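Long-range contacts in luciferase-like monooxygenase (Streptomyces bottropensis, PDB 7BIP), which probably acts as a monooxygenase of the luciferase-like family, inserting oxygen during biosynthesis of the aromatic polyketide rishirilide: residues C234-D239 against R340-H345; F3-F8 against L35-V40. All coordinates share one frame; numbering follows the deposited sequence.

Interaction 1: residues C234-D239 against R340-H345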
loop_
_atom_site.group_PDB
_atom_site.type_symbol
_atom_site.label_atom_id
_atom_site.label_comp_id
_atom_site.label_asym_id
_atom_site.label_seq_id
_atom_site.Cartn_x
_atom_site.Cartn_y
_atom_site.Cartn_z
ATOM N N CYS A 234 19.973 -1.252 16.927
ATOM C CA CYS A 234 19.749 -1.309 18.365
ATOM C C CYS A 234 19.536 -2.749 18.795
ATOM O O CYS A 234 18.693 -3.453 18.226
ATOM C CB CYS A 234 18.544 -0.438 18.758
ATOM S SG CYS A 234 18.199 -0.477 20.509
ATOM N N TYR A 235 20.301 -3.182 19.795
ATOM C CA TYR A 235 20.141 -4.515 20.365
ATOM C C TYR A 235 20.461 -4.422 21.847
ATOM O O TYR A 235 21.558 -3.982 22.211
ATOM C CB TYR A 235 21.062 -5.533 19.663
ATOM C CG TYR A 235 20.773 -6.966 20.042
ATOM C CD1 TYR A 235 20.089 -7.802 19.177
ATOM C CD2 TYR A 235 21.170 -7.476 21.268
ATOM C CE1 TYR A 235 19.814 -9.117 19.524
ATOM C CE2 TYR A 235 20.900 -8.772 21.625
ATOM C CZ TYR A 235 20.218 -9.590 20.748
ATOM O OH TYR A 235 19.939 -10.894 21.089
ATOM N N LEU A 236 19.520 -4.838 22.699
ATOM C CA LEU A 236 19.708 -4.789 24.144
ATOM C C LEU A 236 19.595 -6.185 24.734
ATOM O O LEU A 236 18.756 -6.984 24.304
ATOM C CB LEU A 236 18.668 -3.870 24.808
ATOM C CG LEU A 236 18.958 -2.369 24.895
ATOM C CD1 LEU A 236 19.105 -1.741 23.531
ATOM C CD2 LEU A 236 17.857 -1.638 25.687
ATOM N N ALA A 237 20.436 -6.468 25.728
ATOM C CA ALA A 237 20.287 -7.657 26.555
ATOM C C ALA A 237 20.807 -7.321 27.944
ATOM O O ALA A 237 21.605 -6.398 28.111
ATOM C CB ALA A 237 21.029 -8.862 25.966
ATOM N N GLU A 238 20.334 -8.070 28.953
ATOM C CA GLU A 238 20.834 -7.851 30.312
ATOM C C GLU A 238 22.327 -8.127 30.404
ATOM O O GLU A 238 23.040 -7.477 31.187
ATOM C CB GLU A 238 20.077 -8.738 31.313
ATOM C CG GLU A 238 18.604 -8.361 31.492
ATOM C CD GLU A 238 18.408 -7.205 32.475
ATOM O OE1 GLU A 238 19.416 -6.586 32.886
ATOM O OE2 GLU A 238 17.246 -6.913 32.836
ATOM N N ASP A 239 22.804 -9.107 29.633
ATOM C CA ASP A 239 24.223 -9.419 29.505
ATOM C C ASP A 239 24.765 -8.624 28.319
ATOM O O ASP A 239 24.458 -8.932 27.163
ATOM C CB ASP A 239 24.401 -10.927 29.320
ATOM C CG ASP A 239 25.840 -11.336 29.033
ATOM O OD1 ASP A 239 26.740 -10.466 29.003
ATOM O OD2 ASP A 239 26.076 -12.552 28.844
ATOM N N ARG A 340 11.394 -4.497 24.832
ATOM C CA ARG A 340 10.911 -4.535 26.211
ATOM C C ARG A 340 11.932 -3.943 27.178
ATOM O O ARG A 340 11.559 -3.208 28.101
ATOM C CB ARG A 340 10.559 -5.969 26.607
ATOM C CG ARG A 340 9.316 -6.485 25.899
ATOM C CD ARG A 340 8.704 -7.702 26.577
ATOM N NE ARG A 340 7.443 -8.069 25.935
ATOM C CZ ARG A 340 7.316 -9.047 25.045
ATOM N NH1 ARG A 340 8.374 -9.772 24.698
ATOM N NH2 ARG A 340 6.130 -9.307 24.506
ATOM N N LEU A 341 13.223 -4.232 26.980
ATOM C CA LEU A 341 14.235 -3.667 27.867
ATOM C C LEU A 341 14.340 -2.159 27.685
ATOM O O LEU A 341 14.491 -1.417 28.661
ATOM C CB LEU A 341 15.589 -4.338 27.616
ATOM C CG LEU A 341 15.747 -5.766 28.143
ATOM C CD1 LEU A 341 17.070 -6.376 27.641
ATOM C CD2 LEU A 341 15.672 -5.819 29.667
ATOM N N PHE A 342 14.256 -1.688 26.438
ATOM C CA PHE A 342 14.301 -0.255 26.200
ATOM C C PHE A 342 13.111 0.431 26.850
ATOM O O PHE A 342 13.257 1.487 27.469
ATOM C CB PHE A 342 14.330 0.035 24.696
ATOM C CG PHE A 342 14.818 1.413 24.356
ATOM C CD1 PHE A 342 16.125 1.616 23.936
ATOM C CD2 PHE A 342 13.977 2.514 24.465
ATOM C CE1 PHE A 342 16.580 2.889 23.631
ATOM C CE2 PHE A 342 14.438 3.786 24.154
ATOM C CZ PHE A 342 15.736 3.968 23.747
ATOM N N ALA A 343 11.927 -0.165 26.727
ATOM C CA ALA A 343 10.728 0.453 27.281
ATOM C C ALA A 343 10.781 0.516 28.802
ATOM O O ALA A 343 10.364 1.514 29.404
ATOM C CB ALA A 343 9.491 -0.313 26.815
ATOM N N GLU A 344 11.287 -0.534 29.445
ATOM C CA GLU A 344 11.297 -0.562 30.905
ATOM C C GLU A 344 12.379 0.337 31.490
ATOM O O GLU A 344 12.154 1.012 32.506
ATOM C CB GLU A 344 11.488 -1.996 31.396
ATOM C CG GLU A 344 11.277 -2.152 32.899
ATOM C CD GLU A 344 11.607 -3.545 33.408
ATOM O OE1 GLU A 344 12.339 -4.279 32.709
ATOM O OE2 GLU A 344 11.134 -3.903 34.511
ATOM N N HIS A 345 13.561 0.359 30.873
ATOM C CA HIS A 345 14.724 0.965 31.500
ATOM C C HIS A 345 15.092 2.330 30.943
ATOM O O HIS A 345 15.790 3.088 31.628
ATOM C CB HIS A 345 15.933 0.030 31.374
ATOM C CG HIS A 345 15.781 -1.240 32.145
ATOM N ND1 HIS A 345 15.455 -2.440 31.550
ATOM C CD2 HIS A 345 15.889 -1.495 33.470
ATOM C CE1 HIS A 345 15.380 -3.382 32.474
ATOM N NE2 HIS A 345 15.636 -2.834 33.647
#

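Interaction 2: residues F3-F8 against L35-V40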
loop_
_atom_site.group_PDB
_atom_site.type_symbol
_atom_site.label_atom_id
_atom_site.label_comp_id
_atom_site.label_asym_id
_atom_site.label_seq_id
_atom_site.Cartn_x
_atom_site.Cartn_y
_atom_site.Cartn_z
ATOM N N PHE A 3 11.737 8.212 20.704
ATOM C CA PHE A 3 12.269 6.912 20.292
ATOM C C PHE A 3 11.167 6.087 19.655
ATOM O O PHE A 3 10.157 5.794 20.303
ATOM C CB PHE A 3 12.867 6.130 21.475
ATOM C CG PHE A 3 13.926 6.882 22.223
ATOM C CD1 PHE A 3 15.256 6.828 21.819
ATOM C CD2 PHE A 3 13.592 7.645 23.326
ATOM C CE1 PHE A 3 16.237 7.537 22.517
ATOM C CE2 PHE A 3 14.565 8.359 24.018
ATOM C CZ PHE A 3 15.884 8.301 23.610
ATOM N N GLY A 4 11.377 5.699 18.398
ATOM C CA GLY A 4 10.523 4.731 17.747
ATOM C C GLY A 4 11.333 3.548 17.270
ATOM O O GLY A 4 12.517 3.424 17.608
ATOM N N ILE A 5 10.722 2.655 16.501
ATOM C CA ILE A 5 11.459 1.508 15.988
ATOM C C ILE A 5 11.468 1.572 14.472
ATOM O O ILE A 5 10.534 2.074 13.840
ATOM C CB ILE A 5 10.886 0.155 16.455
ATOM C CG1 ILE A 5 9.444 -0.009 15.956
ATOM C CG2 ILE A 5 10.997 0.027 17.991
ATOM C CD1 ILE A 5 8.947 -1.463 15.980
ATOM N N ASN A 6 12.555 1.071 13.898
ATOM C CA ASN A 6 12.722 0.954 12.462
ATOM C C ASN A 6 12.751 -0.527 12.125
ATOM O O ASN A 6 13.367 -1.324 12.844
ATOM C CB ASN A 6 14.015 1.644 12.012
ATOM C CG ASN A 6 14.047 1.936 10.523
ATOM O OD1 ASN A 6 13.236 1.423 9.756
ATOM N ND2 ASN A 6 15.007 2.762 10.105
ATOM N N LEU A 7 12.054 -0.897 11.062
ATOM C CA LEU A 7 11.918 -2.293 10.648
ATOM C C LEU A 7 12.509 -2.426 9.245
ATOM O O LEU A 7 11.802 -2.572 8.248
ATOM C CB LEU A 7 10.445 -2.749 10.708
ATOM C CG LEU A 7 9.886 -2.801 12.133
ATOM C CD1 LEU A 7 8.366 -3.027 12.155
ATOM C CD2 LEU A 7 10.623 -3.859 12.994
ATOM N N PHE A 8 13.830 -2.353 9.183
ATOM C CA PHE A 8 14.571 -2.431 7.933
ATOM C C PHE A 8 14.925 -3.892 7.711
ATOM O O PHE A 8 15.741 -4.439 8.460
ATOM C CB PHE A 8 15.832 -1.579 8.043
ATOM C CG PHE A 8 16.580 -1.360 6.749
ATOM C CD1 PHE A 8 16.956 -0.078 6.375
ATOM C CD2 PHE A 8 16.965 -2.418 5.943
ATOM C CE1 PHE A 8 17.661 0.147 5.204
ATOM C CE2 PHE A 8 17.675 -2.195 4.773
ATOM C CZ PHE A 8 18.019 -0.910 4.409
ATOM N N LEU A 35 3.972 -0.645 24.216
ATOM C CA LEU A 35 5.024 -0.235 25.141
ATOM C C LEU A 35 5.236 1.272 25.181
ATOM O O LEU A 35 5.994 1.739 26.034
ATOM C CB LEU A 35 6.351 -0.923 24.786
ATOM C CG LEU A 35 6.409 -2.444 24.963
ATOM C CD1 LEU A 35 7.758 -2.984 24.502
ATOM C CD2 LEU A 35 6.151 -2.815 26.422
ATOM N N GLY A 36 4.601 2.036 24.296
ATOM C CA GLY A 36 4.693 3.483 24.359
ATOM C C GLY A 36 5.769 4.107 23.504
ATOM O O GLY A 36 6.160 5.251 23.765
ATOM N N PHE A 37 6.270 3.395 22.500
ATOM C CA PHE A 37 7.215 3.976 21.561
ATOM C C PHE A 37 6.539 5.040 20.699
ATOM O O PHE A 37 5.310 5.089 20.565
ATOM C CB PHE A 37 7.831 2.881 20.687
ATOM C CG PHE A 37 8.856 2.045 21.412
ATOM C CD1 PHE A 37 10.188 2.426 21.419
ATOM C CD2 PHE A 37 8.481 0.899 22.111
ATOM C CE1 PHE A 37 11.144 1.677 22.090
ATOM C CE2 PHE A 37 9.448 0.133 22.789
ATOM C CZ PHE A 37 10.777 0.534 22.774
ATOM N N HIS A 38 7.366 5.911 20.118
ATOM C CA HIS A 38 6.853 7.084 19.409
ATOM C C HIS A 38 6.345 6.738 18.008
ATOM O O HIS A 38 5.335 7.294 17.561
ATOM C CB HIS A 38 7.954 8.149 19.340
ATOM C CG HIS A 38 7.606 9.336 18.495
ATOM N ND1 HIS A 38 8.129 9.530 17.234
ATOM C CD2 HIS A 38 6.794 10.393 18.734
ATOM C CE1 HIS A 38 7.654 10.656 16.732
ATOM N NE2 HIS A 38 6.840 11.196 17.621
ATOM N N HIS A 39 7.019 5.835 17.300
ATOM C CA HIS A 39 6.680 5.587 15.900
ATOM C C HIS A 39 7.148 4.199 15.480
ATOM O O HIS A 39 7.910 3.534 16.186
ATOM C CB HIS A 39 7.303 6.650 14.985
ATOM C CG HIS A 39 8.798 6.602 14.945
ATOM N ND1 HIS A 39 9.584 7.485 15.650
ATOM C CD2 HIS A 39 9.651 5.786 14.278
ATOM C CE1 HIS A 39 10.859 7.213 15.427
ATOM N NE2 HIS A 39 10.927 6.187 14.597
ATOM N N VAL A 40 6.668 3.782 14.305
ATOM C CA VAL A 40 7.151 2.620 13.565
ATOM C C VAL A 40 7.577 3.112 12.184
ATOM O O VAL A 40 6.794 3.773 11.488
ATOM C CB VAL A 40 6.066 1.528 13.433
ATOM C CG1 VAL A 40 6.559 0.390 12.547
ATOM C CG2 VAL A 40 5.664 0.991 14.819
#

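Interaction 1: residues C234-D239 against R340-H345
Leu236 and Leu341 carry this contact, the first reaching out from the end of strand 228-236 and the second from helix 332-345, their side chains running past each other. Leu236 sends its CD2 branch over the helix backbone, 3.7 Å from Phe342 N, where the methyl also lies 4.0 Å from Leu341 CB and equally close to Phe342 CB. Leu341 answers in the other direction: with CG anti to its carbonyl carbon (chi1 -74°) and an extended chi2, CD1 comes to rest on the chain just past the strand, 3.6 Å from Ala237 CA. Its second methyl, CD2, faces Glu238, whose chain bends at chi2 (-82°) and so brings OE2 to 3.7 Å from Leu341 CD2. The Glu238 carboxylate stands almost perpendicular to the imidazole of His345. A bent hydrogen bond from His345 ND1 to Leu341 O (3.2 Å), close to the ring plane, helps fix that ring. No hydrogen bond joins the two segments; Leu236 N instead bonds Thr338 OG1, about one turn before Phe342 on the same helix. An outer helix packed on the end of a parallel barrel strand in this way fits the TIM-barrel fold of the luciferase-like family.

Interaction 2: residues F3-F8 against L35-V40
Strands 2-6 and 39-42, joined through helix 18-35, form a beta-alpha-beta crossover of the TIM barrel, and residues 3-8 and 35-40 are where its two strands come together in parallel. Two backbone bonds start the ladder: His38 N gives an almost straight bond to Phe3 O (2.8 Å, 170°), and Ile5 N reaches His39 O at 3.0 Å. In each, the donor approaches from above the carbonyl plane. On the barrel's inner side, His39 takes the crowded chi1 position (66°), which folds its imidazole flat over Gly4, a residue with no side chain in the way. Gly4 CA sits almost on the ring normal, 3.4 Å from the centroid of the His39 ring, in a CH-pi contact. The bridge pairs Ile5 with Val40, whose side chains lie side by side on the other face of the sheet, CG1 of Ile5 4.1 Å from CG2 of Val40. Further along, the Leu7 and Val40 side chains cross obliquely, Leu7 CD1 3.9 Å from Val40 CG1. Phe37 sets an edge against Phe3 O, its CD1 3.5 Å from that oxygen, while Ile5 CG2 lies over one ring face, displaced toward the rim. Farther out, Ala32 of helix 18-35 touches both Ile5 and Val40, and Gly36 closes that helix in a Schellman motif, its positive phi (94°) turning the chain toward the strand. The His39 ring is held at two nitrogens: Ser322 OG bonds NE2, and ND1 shares a 3.0 Å hydrogen bond with His38 ND1, while His38 NE2 is bonded in turn to Glu226 OE2.

In the fold
Interactions 1 and 2 have centres about 14 Å apart and meet where helix 332-345 packs beside strand 2-6 and the residues that follow helix 18-35. Phe342, which touches Leu236 in interaction 1, brings its CZ to 3.5 Å from Phe3 CD1, the two rings inclined at about 60°, and its CD2 to 3.8 Å from Phe37 CE1. One helix thus supplies a side of interaction 1 and also packs on interaction 2, while strand 320-324 pairs with both 2-6 and 228-236. Interaction 1 lies away from the known calcium-binding residues; in interaction 2 the His39 side chain is about 4 Å from that of Lys41, two residues on, a calcium-binding residue, though no calcium is bound to this chain in the model.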